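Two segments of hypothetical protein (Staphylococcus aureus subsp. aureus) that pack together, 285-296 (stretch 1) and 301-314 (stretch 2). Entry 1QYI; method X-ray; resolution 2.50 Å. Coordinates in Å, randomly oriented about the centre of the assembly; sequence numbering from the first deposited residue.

Stretch 1, residues 285-296: PNPFSYIAALYG
Stretch 2, residues 301-314: KYESYINKQDNIVN

In a short helical hairpin, one large side chain can sit at the centre of the contact, seated among its partner's side chains and ending in a hydrogen bond; residues 285-296 and 301-314 illustrate the principle. The first stretch runs through a loop into a helix, 288-295; the second carries a shorter helix, 302-307, and continues as an irregular tail. The helix axes approach to 9.0 Å with their N-to-C directions 127° apart, so the chains run roughly against each other but splay well away from antiparallel. In register, the CA atoms of Phe288 and Tyr305 lie 5.6 Å apart, those of Pro287 and Gln309 6.9 Å, and those of Gly296 and Lys301 8.0 Å. Gly296 leaves the first helix at phi/psi 143/148, where a CB would jam against the preceding carbonyl oxygen and clash with Lys301 NZ. Lys308 leaves the second helix at -114/94. At the start of the first, Asn286 (chi1 t) caps the turn: Phe288 N donates to Asn286 OD1 at 2.8 Å.

Tyr305 (chi1 m, chi2 -14°) is the knob, seated among Phe288, Ile291, Ala292 and Tyr295. One face of its ring lies against Ala292 N and Ile291 O, with Ile291 CG2 3.4 Å from Tyr305 CD1 and Ala292 CB 3.8 Å from Tyr305 CD2. Beyond the pocket, Tyr305 OH donates to Gly296 O at 2.5 Å, a very short bond that ties the second helix to the residue just past the end of the first.

Phe288 (chi1 t, chi2 72°) leaves its helix sideways at CA-to-CB, but its ring comes nearer to the second helix. Its edge meets the face of Tyr302 (chi1 m), with centroids 5.1 Å apart and planes at 81°, while Phe288 CD1 packs 3.5 Å from Tyr305 CB and 4.1 Å from Ile306 CG1.

The tail extends the contact. Ile291, with chi1 m and chi2 t, places CD1 3.3 Å from Gln309 CG and 4.1 Å from Ile312 CD1. Tyr295 (chi1 m, chi2 -56°) sets Tyr295 CE2 3.5 Å from Ile312 CD1, which lies at its ring edge, and Tyr295 OH 3.4 Å from Val313 CG1; Leu294 CD1 approaches Val313 CG1 to 4.0 Å. Two waters also bridge the stretches. One accepts from Asn286 ND2 at 2.6 Å and donates to Ile306 O at 3.3 Å; the other hydrogen-bonds Tyr295 OH at 2.9 Å and donates to Ile312 O at 3.1 Å. Altogether 700 Å² is buried, summed over both sides.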

ATOM      1  N   PRO A 285     -14.904  -2.261   2.679  1.00 34.79           N
ATOM      2  CA  PRO A 285     -16.231  -2.459   2.082  1.00 31.55           C
ATOM      3  C   PRO A 285     -17.269  -2.137   3.164  1.00 30.09           C
ATOM      4  O   PRO A 285     -18.324  -1.566   2.886  1.00 32.04           O
ATOM      5  CB  PRO A 285     -16.222  -3.934   1.694  1.00 31.64           C
ATOM      6  CG  PRO A 285     -14.775  -4.226   1.464  1.00 32.30           C
ATOM      7  CD  PRO A 285     -14.085  -3.481   2.580  1.00 32.82           C
ATOM      8  N   ASN A 286     -16.947  -2.500   4.405  1.00 28.27           N
ATOM      9  CA  ASN A 286     -17.823  -2.249   5.543  1.00 26.07           C
ATOM     10  C   ASN A 286     -17.742  -0.752   5.876  1.00 24.67           C
ATOM     11  O   ASN A 286     -16.660  -0.210   6.081  1.00 22.15           O
ATOM     12  CB  ASN A 286     -17.383  -3.094   6.753  1.00 25.37           C
ATOM     13  CG  ASN A 286     -18.315  -2.938   7.956  1.00 27.10           C
ATOM     14  OD1 ASN A 286     -18.488  -1.836   8.481  1.00 27.88           O
ATOM     15  ND2 ASN A 286     -18.911  -4.043   8.401  1.00 24.66           N
ATOM     16  N   PRO A 287     -18.898  -0.072   5.944  1.00 24.24           N
ATOM     17  CA  PRO A 287     -19.002   1.362   6.244  1.00 24.58           C
ATOM     18  C   PRO A 287     -18.530   1.811   7.632  1.00 24.66           C
ATOM     19  O   PRO A 287     -18.633   2.989   7.965  1.00 26.42           O
ATOM     20  CB  PRO A 287     -20.485   1.647   6.023  1.00 23.27           C
ATOM     21  CG  PRO A 287     -21.123   0.372   6.469  1.00 23.90           C
ATOM     22  CD  PRO A 287     -20.236  -0.680   5.851  1.00 23.46           C
ATOM     23  N   PHE A 288     -17.999   0.886   8.426  1.00 24.42           N
ATOM     24  CA  PHE A 288     -17.529   1.210   9.768  1.00 24.85           C
ATOM     25  C   PHE A 288     -16.653   2.445   9.882  1.00 24.99           C
ATOM     26  O   PHE A 288     -16.917   3.324  10.707  1.00 26.24           O
ATOM     27  CB  PHE A 288     -16.751   0.050  10.374  1.00 23.43           C
ATOM     28  CG  PHE A 288     -16.002   0.432  11.611  1.00 24.38           C
ATOM     29  CD1 PHE A 288     -16.685   0.691  12.793  1.00 24.36           C
ATOM     30  CD2 PHE A 288     -14.619   0.582  11.590  1.00 25.06           C
ATOM     31  CE1 PHE A 288     -16.009   1.089  13.946  1.00 21.82           C
ATOM     32  CE2 PHE A 288     -13.933   0.982  12.739  1.00 24.81           C
ATOM     33  CZ  PHE A 288     -14.634   1.238  13.921  1.00 22.91           C
ATOM     34  N   SER A 289     -15.593   2.494   9.081  1.00 24.67           N
ATOM     35  CA  SER A 289     -14.669   3.622   9.122  1.00 25.24           C
ATOM     36  C   SER A 289     -15.347   4.914   8.694  1.00 24.32           C
ATOM     37  O   SER A 289     -15.067   5.974   9.246  1.00 23.69           O
ATOM     38  CB  SER A 289     -13.453   3.353   8.238  1.00 27.03           C
ATOM     39  OG  SER A 289     -13.844   3.184   6.883  1.00 35.05           O
ATOM     40  N   TYR A 290     -16.254   4.832   7.726  1.00 22.20           N
ATOM     41  CA  TYR A 290     -16.951   6.025   7.293  1.00 20.74           C
ATOM     42  C   TYR A 290     -17.882   6.485   8.402  1.00 21.49           C
ATOM     43  O   TYR A 290     -18.073   7.683   8.609  1.00 22.14           O
ATOM     44  CB  TYR A 290     -17.733   5.769   5.999  1.00 19.79           C
ATOM     45  CG  TYR A 290     -16.965   6.165   4.755  1.00 18.36           C
ATOM     46  CD1 TYR A 290     -16.475   7.462   4.606  1.00 17.23           C
ATOM     47  CD2 TYR A 290     -16.675   5.227   3.758  1.00 17.24           C
ATOM     48  CE1 TYR A 290     -15.707   7.823   3.501  1.00 18.09           C
ATOM     49  CE2 TYR A 290     -15.905   5.573   2.644  1.00 15.73           C
ATOM     50  CZ  TYR A 290     -15.420   6.877   2.520  1.00 18.39           C
ATOM     51  OH  TYR A 290     -14.642   7.232   1.434  1.00 15.44           O
ATOM     52  N   ILE A 291     -18.443   5.526   9.132  1.00 21.40           N
ATOM     53  CA  ILE A 291     -19.356   5.826  10.232  1.00 22.16           C
ATOM     54  C   ILE A 291     -18.603   6.452  11.411  1.00 23.51           C
ATOM     55  O   ILE A 291     -19.135   7.300  12.133  1.00 22.34           O
ATOM     56  CB  ILE A 291     -20.089   4.541  10.696  1.00 21.82           C
ATOM     57  CG1 ILE A 291     -20.959   4.021   9.549  1.00 21.91           C
ATOM     58  CG2 ILE A 291     -20.930   4.824  11.937  1.00 18.29           C
ATOM     59  CD1 ILE A 291     -21.750   2.748   9.861  1.00 23.26           C
ATOM     60  N   ALA A 292     -17.357   6.024  11.588  1.00 23.39           N
ATOM     61  CA  ALA A 292     -16.511   6.532  12.654  1.00 23.80           C
ATOM     62  C   ALA A 292     -16.057   7.950  12.321  1.00 24.81           C
ATOM     63  O   ALA A 292     -15.913   8.794  13.204  1.00 24.38           O
ATOM     64  CB  ALA A 292     -15.309   5.629  12.828  1.00 22.00           C
ATOM     65  N   ALA A 293     -15.835   8.200  11.036  1.00 25.71           N
ATOM     66  CA  ALA A 293     -15.395   9.500  10.561  1.00 26.88           C
ATOM     67  C   ALA A 293     -16.539  10.505  10.568  1.00 29.07           C
ATOM     68  O   ALA A 293     -16.322  11.722  10.505  1.00 28.19           O
ATOM     69  CB  ALA A 293     -14.836   9.373   9.163  1.00 24.79           C
ATOM     70  N   LEU A 294     -17.757   9.992  10.661  1.00 30.20           N
ATOM     71  CA  LEU A 294     -18.933  10.842  10.651  1.00 33.04           C
ATOM     72  C   LEU A 294     -19.395  11.250  12.044  1.00 33.86           C
ATOM     73  O   LEU A 294     -19.540  12.437  12.315  1.00 34.23           O
ATOM     74  CB  LEU A 294     -20.067  10.132   9.907  1.00 34.90           C
ATOM     75  CG  LEU A 294     -21.215  10.991   9.365  1.00 36.35           C
ATOM     76  CD1 LEU A 294     -21.923  10.263   8.228  1.00 37.05           C
ATOM     77  CD2 LEU A 294     -22.169  11.314  10.479  1.00 37.62           C
ATOM     78  N   TYR A 295     -19.618  10.279  12.926  1.00 35.31           N
ATOM     79  CA  TYR A 295     -20.084  10.584  14.276  1.00 36.75           C
ATOM     80  C   TYR A 295     -18.974  10.872  15.289  1.00 37.74           C
ATOM     81  O   TYR A 295     -19.187  11.589  16.264  1.00 39.39           O
ATOM     82  CB  TYR A 295     -20.971   9.449  14.791  1.00 37.15           C
ATOM     83  CG  TYR A 295     -22.179   9.177  13.929  1.00 38.15           C
ATOM     84  CD1 TYR A 295     -23.092  10.190  13.633  1.00 38.81           C
ATOM     85  CD2 TYR A 295     -22.405   7.905  13.391  1.00 38.35           C
ATOM     86  CE1 TYR A 295     -24.200   9.946  12.819  1.00 39.30           C
ATOM     87  CE2 TYR A 295     -23.512   7.651  12.574  1.00 37.51           C
ATOM     88  CZ  TYR A 295     -24.403   8.677  12.293  1.00 38.64           C
ATOM     89  OH  TYR A 295     -25.493   8.449  11.481  1.00 39.98           O
ATOM     90  N   GLY A 296     -17.790  10.322  15.061  1.00 37.44           N
ATOM     91  CA  GLY A 296     -16.698  10.549  15.988  1.00 38.01           C
ATOM     92  C   GLY A 296     -15.885   9.278  16.104  1.00 39.09           C
ATOM     93  O   GLY A 296     -16.427   8.180  15.996  1.00 40.50           O
ATOM     94  N   LYS A 301     -17.781   3.901  20.950  1.00 41.27           N
ATOM     95  CA  LYS A 301     -18.920   3.991  20.042  1.00 40.74           C
ATOM     96  C   LYS A 301     -18.803   3.006  18.900  1.00 38.17           C
ATOM     97  O   LYS A 301     -19.716   2.873  18.095  1.00 38.96           O
ATOM     98  CB  LYS A 301     -19.014   5.408  19.490  1.00 42.21           C
ATOM     99  CG  LYS A 301     -18.813   6.476  20.540  1.00 44.63           C
ATOM    100  CD  LYS A 301     -18.697   7.821  19.879  1.00 46.95           C
ATOM    101  CE  LYS A 301     -18.089   8.849  20.806  1.00 49.03           C
ATOM    102  NZ  LYS A 301     -17.332   9.862  20.015  1.00 50.09           N
ATOM    103  N   TYR A 302     -17.679   2.304  18.851  1.00 36.16           N
ATOM    104  CA  TYR A 302     -17.430   1.337  17.800  1.00 34.75           C
ATOM    105  C   TYR A 302     -18.547   0.332  17.581  1.00 35.08           C
ATOM    106  O   TYR A 302     -19.013   0.156  16.456  1.00 35.27           O
ATOM    107  CB  TYR A 302     -16.118   0.617  18.080  1.00 33.32           C
ATOM    108  CG  TYR A 302     -14.906   1.447  17.733  1.00 31.58           C
ATOM    109  CD1 TYR A 302     -15.003   2.827  17.570  1.00 30.28           C
ATOM    110  CD2 TYR A 302     -13.659   0.857  17.601  1.00 31.51           C
ATOM    111  CE1 TYR A 302     -13.883   3.598  17.285  1.00 30.87           C
ATOM    112  CE2 TYR A 302     -12.532   1.616  17.320  1.00 32.69           C
ATOM    113  CZ  TYR A 302     -12.650   2.988  17.167  1.00 31.66           C
ATOM    114  OH  TYR A 302     -11.530   3.745  16.919  1.00 33.17           O
ATOM    115  N   GLU A 303     -18.987  -0.315  18.654  1.00 36.07           N
ATOM    116  CA  GLU A 303     -20.049  -1.306  18.564  1.00 36.13           C
ATOM    117  C   GLU A 303     -21.270  -0.789  17.824  1.00 34.35           C
ATOM    118  O   GLU A 303     -21.914  -1.526  17.074  1.00 34.31           O
ATOM    119  CB  GLU A 303     -20.467  -1.751  19.961  1.00 39.42           C
ATOM    120  CG  GLU A 303     -21.446  -2.909  19.970  1.00 43.14           C
ATOM    121  CD  GLU A 303     -21.539  -3.550  21.335  1.00 47.73           C
ATOM    122  OE1 GLU A 303     -21.832  -2.819  22.308  1.00 50.10           O
ATOM    123  OE2 GLU A 303     -21.323  -4.780  21.435  1.00 48.52           O
ATOM    124  N   SER A 304     -21.596   0.476  18.039  1.00 31.46           N
ATOM    125  CA  SER A 304     -22.756   1.053  17.384  1.00 30.85           C
ATOM    126  C   SER A 304     -22.474   1.281  15.910  1.00 30.39           C
ATOM    127  O   SER A 304     -23.379   1.220  15.077  1.00 28.95           O
ATOM    128  CB  SER A 304     -23.153   2.372  18.052  1.00 30.81           C
ATOM    129  OG  SER A 304     -22.121   3.343  17.960  1.00 31.88           O
ATOM    130  N   TYR A 305     -21.211   1.539  15.590  1.00 28.57           N
ATOM    131  CA  TYR A 305     -20.818   1.771  14.207  1.00 28.53           C
ATOM    132  C   TYR A 305     -20.873   0.474  13.406  1.00 30.13           C
ATOM    133  O   TYR A 305     -20.927   0.492  12.175  1.00 30.79           O
ATOM    134  CB  TYR A 305     -19.406   2.359  14.148  1.00 28.58           C
ATOM    135  CG  TYR A 305     -19.224   3.697  14.854  1.00 26.02           C
ATOM    136  CD1 TYR A 305     -20.314   4.462  15.254  1.00 25.96           C
ATOM    137  CD2 TYR A 305     -17.953   4.202  15.096  1.00 27.30           C
ATOM    138  CE1 TYR A 305     -20.140   5.700  15.883  1.00 25.64           C
ATOM    139  CE2 TYR A 305     -17.764   5.434  15.717  1.00 27.41           C
ATOM    140  CZ  TYR A 305     -18.861   6.178  16.111  1.00 26.15           C
ATOM    141  OH  TYR A 305     -18.681   7.384  16.745  1.00 25.17           O
ATOM    142  N   ILE A 306     -20.891  -0.647  14.125  1.00 31.64           N
ATOM    143  CA  ILE A 306     -20.926  -1.982  13.538  1.00 31.11           C
ATOM    144  C   ILE A 306     -22.339  -2.517  13.360  1.00 33.47           C
ATOM    145  O   ILE A 306     -22.656  -3.142  12.342  1.00 33.44           O
ATOM    146  CB  ILE A 306     -20.127  -2.950  14.423  1.00 30.63           C
ATOM    147  CG1 ILE A 306     -18.663  -2.511  14.429  1.00 31.57           C
ATOM    148  CG2 ILE A 306     -20.276  -4.386  13.941  1.00 28.79           C
ATOM    149  CD1 ILE A 306     -17.797  -3.319  15.357  1.00 34.13           C
ATOM    150  N   ASN A 307     -23.189  -2.249  14.350  1.00 35.08           N
ATOM    151  CA  ASN A 307     -24.580  -2.714  14.356  1.00 35.07           C
ATOM    152  C   ASN A 307     -25.581  -1.808  13.643  1.00 34.25           C
ATOM    153  O   ASN A 307     -26.612  -2.289  13.179  1.00 34.53           O
ATOM    154  CB  ASN A 307     -25.043  -2.910  15.801  1.00 37.07           C
ATOM    155  CG  ASN A 307     -24.130  -3.819  16.590  1.00 37.68           C
ATOM    156  OD1 ASN A 307     -24.167  -3.828  17.820  1.00 42.55           O
ATOM    157  ND2 ASN A 307     -23.311  -4.596  15.890  1.00 38.46           N
ATOM    158  N   LYS A 308     -25.288  -0.508  13.586  1.00 33.39           N
ATOM    159  CA  LYS A 308     -26.161   0.462  12.928  1.00 32.55           C
ATOM    160  C   LYS A 308     -25.491   1.048  11.694  1.00 31.87           C
ATOM    161  O   LYS A 308     -24.744   2.034  11.782  1.00 31.41           O
ATOM    162  CB  LYS A 308     -26.524   1.608  13.870  1.00 34.27           C
ATOM    163  CG  LYS A 308     -27.447   1.249  15.010  1.00 38.22           C
ATOM    164  CD  LYS A 308     -28.004   2.519  15.669  1.00 41.90           C
ATOM    165  CE  LYS A 308     -28.804   2.198  16.940  1.00 43.49           C
ATOM    166  NZ  LYS A 308     -27.941   1.626  18.035  1.00 43.56           N
ATOM    167  N   GLN A 309     -25.766   0.446  10.541  1.00 31.54           N
ATOM    168  CA  GLN A 309     -25.181   0.899   9.281  1.00 32.93           C
ATOM    169  C   GLN A 309     -26.199   1.129   8.162  1.00 33.47           C
ATOM    170  O   GLN A 309     -25.996   1.991   7.312  1.00 34.04           O
ATOM    171  CB  GLN A 309     -24.131  -0.114   8.809  1.00 30.63           C
ATOM    172  CG  GLN A 309     -23.007  -0.324   9.804  1.00 29.17           C
ATOM    173  CD  GLN A 309     -22.051  -1.416   9.397  1.00 24.61           C
ATOM    174  OE1 GLN A 309     -20.889  -1.406   9.798  1.00 21.96           O
ATOM    175  NE2 GLN A 309     -22.531  -2.367   8.609  1.00 21.02           N
ATOM    176  N   ASP A 310     -27.293   0.372   8.170  1.00 34.13           N
ATOM    177  CA  ASP A 310     -28.291   0.509   7.119  1.00 35.16           C
ATOM    178  C   ASP A 310     -29.093   1.807   7.128  1.00 32.86           C
ATOM    179  O   ASP A 310     -29.893   2.056   8.029  1.00 32.71           O
ATOM    180  CB  ASP A 310     -29.241  -0.695   7.120  1.00 37.98           C
ATOM    181  CG  ASP A 310     -28.523  -2.004   6.814  1.00 43.10           C
ATOM    182  OD1 ASP A 310     -27.639  -2.022   5.926  1.00 45.98           O
ATOM    183  OD2 ASP A 310     -28.844  -3.029   7.449  1.00 45.46           O
ATOM    184  N   ASN A 311     -28.861   2.628   6.103  1.00 30.41           N
ATOM    185  CA  ASN A 311     -29.552   3.910   5.919  1.00 28.94           C
ATOM    186  C   ASN A 311     -29.679   4.732   7.206  1.00 27.33           C
ATOM    187  O   ASN A 311     -30.782   5.047   7.639  1.00 27.29           O
ATOM    188  CB  ASN A 311     -30.940   3.650   5.338  1.00 29.59           C
ATOM    189  CG  ASN A 311     -31.603   4.915   4.840  1.00 33.84           C
ATOM    190  OD1 ASN A 311     -32.820   4.958   4.646  1.00 37.09           O
ATOM    191  ND2 ASN A 311     -30.800   5.959   4.614  1.00 33.61           N
ATOM    192  N   ILE A 312     -28.552   5.091   7.804  1.00 26.42           N
ATOM    193  CA  ILE A 312     -28.576   5.851   9.037  1.00 26.42           C
ATOM    194  C   ILE A 312     -28.415   7.353   8.809  1.00 26.94           C
ATOM    195  O   ILE A 312     -28.372   8.128   9.764  1.00 26.32           O
ATOM    196  CB  ILE A 312     -27.468   5.376   9.985  1.00 25.53           C
ATOM    197  CG1 ILE A 312     -26.101   5.530   9.305  1.00 25.36           C
ATOM    198  CG2 ILE A 312     -27.725   3.932  10.385  1.00 25.82           C
ATOM    199  CD1 ILE A 312     -24.919   5.384  10.241  1.00 22.91           C
ATOM    200  N   VAL A 313     -28.316   7.764   7.547  1.00 27.19           N
ATOM    201  CA  VAL A 313     -28.151   9.180   7.229  1.00 27.33           C
ATOM    202  C   VAL A 313     -28.952   9.579   5.995  1.00 26.13           C
ATOM    203  O   VAL A 313     -29.248   8.746   5.140  1.00 23.81           O
ATOM    204  CB  VAL A 313     -26.655   9.530   6.973  1.00 28.33           C
ATOM    205  CG1 VAL A 313     -25.808   9.147   8.186  1.00 29.17           C
ATOM    206  CG2 VAL A 313     -26.151   8.814   5.722  1.00 27.94           C
ATOM    207  N   ASN A 314     -29.313  10.854   5.915  1.00 25.25           N
ATOM    208  CA  ASN A 314     -30.053  11.341   4.763  1.00 26.94           C
ATOM    209  C   ASN A 314     -29.092  11.639   3.630  1.00 25.56           C
ATOM    210  O   ASN A 314     -27.942  12.028   3.850  1.00 26.49           O
ATOM    211  CB  ASN A 314     -30.856  12.607   5.090  1.00 30.16           C
ATOM    212  CG  ASN A 314     -32.056  12.331   5.983  1.00 32.47           C
ATOM    213  OD1 ASN A 314     -32.783  11.348   5.792  1.00 32.85           O
ATOM    214  ND2 ASN A 314     -32.283  13.213   6.952  1.00 33.60           N
TER
HETATM  215  O   HOH W   1     -20.593  -4.713  10.324  1.00 15.09           O
HETATM  216  O   HOH W   2     -27.286  10.681  11.135  1.00 32.89           O